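Side-chain contact in Bd3459 (Bdellovibrio bacteriovorus, PDB 5CEC), which probably acts as a serine-type D-Ala-D-Ala carboxypeptidase or endopeptidase of the S13 family on cell-wall peptidoglycan, and is bound by the ankyrin-repeat immunity protein Bd3460: residues 243-248 with 422-427. The protein carries 1 engineered substitution. Residues are numbered along the deposited sequence; the frame is centred on the assembly and turned at random.
Sequences ILKRMN and TEQLPL. With SO4 (sulfate ion), chain D.
The guanidinium of Arg246, a residue whose CB and CA meet the CB-CG edge of the Pro426 ring, carries a sulfate ion at its edge, with the sulfur in its plane, while the carbonyl O of Pro426 lies oblique to that group. Two bonds fork from arginine to anion: Arg246 NH1 donates to sulfate O2 at 3.0 Å along a nearly straight line (178°), and Arg246 NH2 to sulfate O3 at 2.9 Å. NE pairs with Glu152 in a salt bridge, so carboxylate and sulfate together fix the rotation of the group; the ion probably comes from the crystallisation liquor. Between Arg246 and Pro426 the contact near the helix is largely carbon on carbon. Arg246 CB lies 4.1 Å from Pro426 CB, and Pro426 CG sits equally far from Arg246 CA. Lys245 shows how one chain can serve two purposes. With CG anti to the backbone N (chi1 -176°), Lys245 CG comes to 4.1 Å from Pro426 CG; the bend at chi2 (79°) then sends CD to 3.5 Å from Gln424 OE1, amide oxygen on methylenes, where the side chains cross nearly at right angles. Its ammonium salt-bridges Asp338 and bonds Ser329 O, Met332 O and Tyr421 OH, whereas Gln424 NE2 bonds Asp330. The loop between helix 394-411 and strand 436-437 thus packs against helix 240-250, whose Leu244 and Met247 pack on helices 72-84 and 253-262, while Leu425 and Leu427 touch helix 188-200.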
# COMPACT_ATOMS: atom_id res chain seq x y z
N ILE A 243 -7.50 -9.21 -6.62
CA ILE A 243 -8.02 -7.91 -6.17
C ILE A 243 -7.47 -7.57 -4.78
O ILE A 243 -7.02 -6.43 -4.51
CB ILE A 243 -9.57 -7.90 -6.19
CG1 ILE A 243 -10.06 -8.05 -7.64
CG2 ILE A 243 -10.11 -6.61 -5.50
CD1 ILE A 243 -11.54 -8.31 -7.72
N LEU A 244 -7.49 -8.56 -3.90
CA LEU A 244 -6.95 -8.40 -2.55
C LEU A 244 -5.44 -8.14 -2.55
O LEU A 244 -4.95 -7.26 -1.84
CB LEU A 244 -7.27 -9.62 -1.68
CG LEU A 244 -8.76 -9.82 -1.40
CD1 LEU A 244 -9.00 -11.20 -0.84
CD2 LEU A 244 -9.34 -8.78 -0.45
N LYS A 245 -4.72 -8.89 -3.39
CA LYS A 245 -3.28 -8.66 -3.53
C LYS A 245 -3.00 -7.21 -3.95
O LYS A 245 -2.12 -6.55 -3.37
CB LYS A 245 -2.67 -9.62 -4.56
CG LYS A 245 -1.17 -9.55 -4.72
CD LYS A 245 -0.42 -10.27 -3.64
CE LYS A 245 1.08 -10.01 -3.77
NZ LYS A 245 1.91 -10.79 -2.81
N ARG A 246 -3.72 -6.73 -4.97
CA ARG A 246 -3.54 -5.34 -5.40
C ARG A 246 -3.83 -4.38 -4.23
O ARG A 246 -3.04 -3.47 -3.95
CB ARG A 246 -4.44 -5.03 -6.58
CG ARG A 246 -4.28 -3.64 -7.15
CD ARG A 246 -2.88 -3.36 -7.66
NE ARG A 246 -2.86 -2.21 -8.55
CZ ARG A 246 -1.76 -1.56 -8.93
NH1 ARG A 246 -0.57 -1.83 -8.40
NH2 ARG A 246 -1.88 -0.60 -9.81
N MET A 247 -4.95 -4.63 -3.54
CA MET A 247 -5.34 -3.76 -2.41
C MET A 247 -4.25 -3.71 -1.35
O MET A 247 -3.93 -2.63 -0.83
CB MET A 247 -6.63 -4.29 -1.82
CG MET A 247 -7.07 -3.53 -0.59
SD MET A 247 -8.54 -4.25 0.20
CE MET A 247 -7.87 -5.71 0.94
N ASN A 248 -3.75 -4.88 -0.97
CA ASN A 248 -2.79 -4.98 0.12
C ASN A 248 -1.36 -4.63 -0.30
O ASN A 248 -0.53 -4.37 0.57
CB ASN A 248 -2.88 -6.35 0.79
CG ASN A 248 -4.14 -6.51 1.58
OD1 ASN A 248 -4.63 -5.54 2.17
ND2 ASN A 248 -4.70 -7.72 1.57
N THR A 422 7.00 -15.89 -6.15
CA THR A 422 7.43 -15.15 -7.33
C THR A 422 6.51 -13.93 -7.41
O THR A 422 5.29 -14.05 -7.31
CB THR A 422 7.33 -16.03 -8.58
OG1 THR A 422 8.17 -17.17 -8.42
CG2 THR A 422 7.79 -15.24 -9.81
N GLU A 423 7.11 -12.74 -7.58
CA GLU A 423 6.35 -11.49 -7.65
C GLU A 423 5.20 -11.58 -8.63
O GLU A 423 5.40 -11.88 -9.82
CB GLU A 423 7.26 -10.33 -8.04
CG GLU A 423 6.60 -8.96 -8.00
CD GLU A 423 7.58 -7.86 -8.31
OE1 GLU A 423 8.56 -8.13 -9.00
OE2 GLU A 423 7.35 -6.73 -7.88
N GLN A 424 4.02 -11.23 -8.14
CA GLN A 424 2.79 -11.28 -8.92
C GLN A 424 2.54 -9.92 -9.58
O GLN A 424 3.10 -8.89 -9.15
CB GLN A 424 1.64 -11.71 -8.02
CG GLN A 424 1.86 -13.12 -7.44
CD GLN A 424 0.79 -13.55 -6.47
OE1 GLN A 424 -0.08 -12.78 -6.12
NE2 GLN A 424 0.85 -14.80 -6.02
N LEU A 425 1.75 -9.91 -10.66
CA LEU A 425 1.37 -8.70 -11.35
C LEU A 425 -0.15 -8.63 -11.35
O LEU A 425 -0.80 -9.00 -12.32
CB LEU A 425 1.93 -8.72 -12.76
CG LEU A 425 1.78 -7.44 -13.57
CD1 LEU A 425 2.51 -6.27 -12.90
CD2 LEU A 425 2.34 -7.68 -14.99
N PRO A 426 -0.73 -8.11 -10.25
CA PRO A 426 -2.18 -8.16 -10.13
C PRO A 426 -2.84 -7.06 -10.98
O PRO A 426 -2.53 -5.87 -10.81
CB PRO A 426 -2.41 -7.99 -8.62
CG PRO A 426 -1.21 -7.23 -8.15
CD PRO A 426 -0.09 -7.66 -9.01
N LEU A 427 -3.67 -7.46 -11.93
CA LEU A 427 -4.48 -6.56 -12.73
C LEU A 427 -5.95 -6.79 -12.39
O LEU A 427 -6.30 -7.79 -11.75
CB LEU A 427 -4.25 -6.82 -14.23
CG LEU A 427 -2.81 -6.69 -14.71
CD1 LEU A 427 -2.75 -6.90 -16.22
CD2 LEU A 427 -2.16 -5.39 -14.33
S SO4 D . 1.60 0.73 -10.28
O1 SO4 D . 2.86 1.08 -10.97
O2 SO4 D . 1.86 -0.32 -9.26
O3 SO4 D . 0.53 0.31 -11.21
O4 SO4 D . 1.15 1.93 -9.51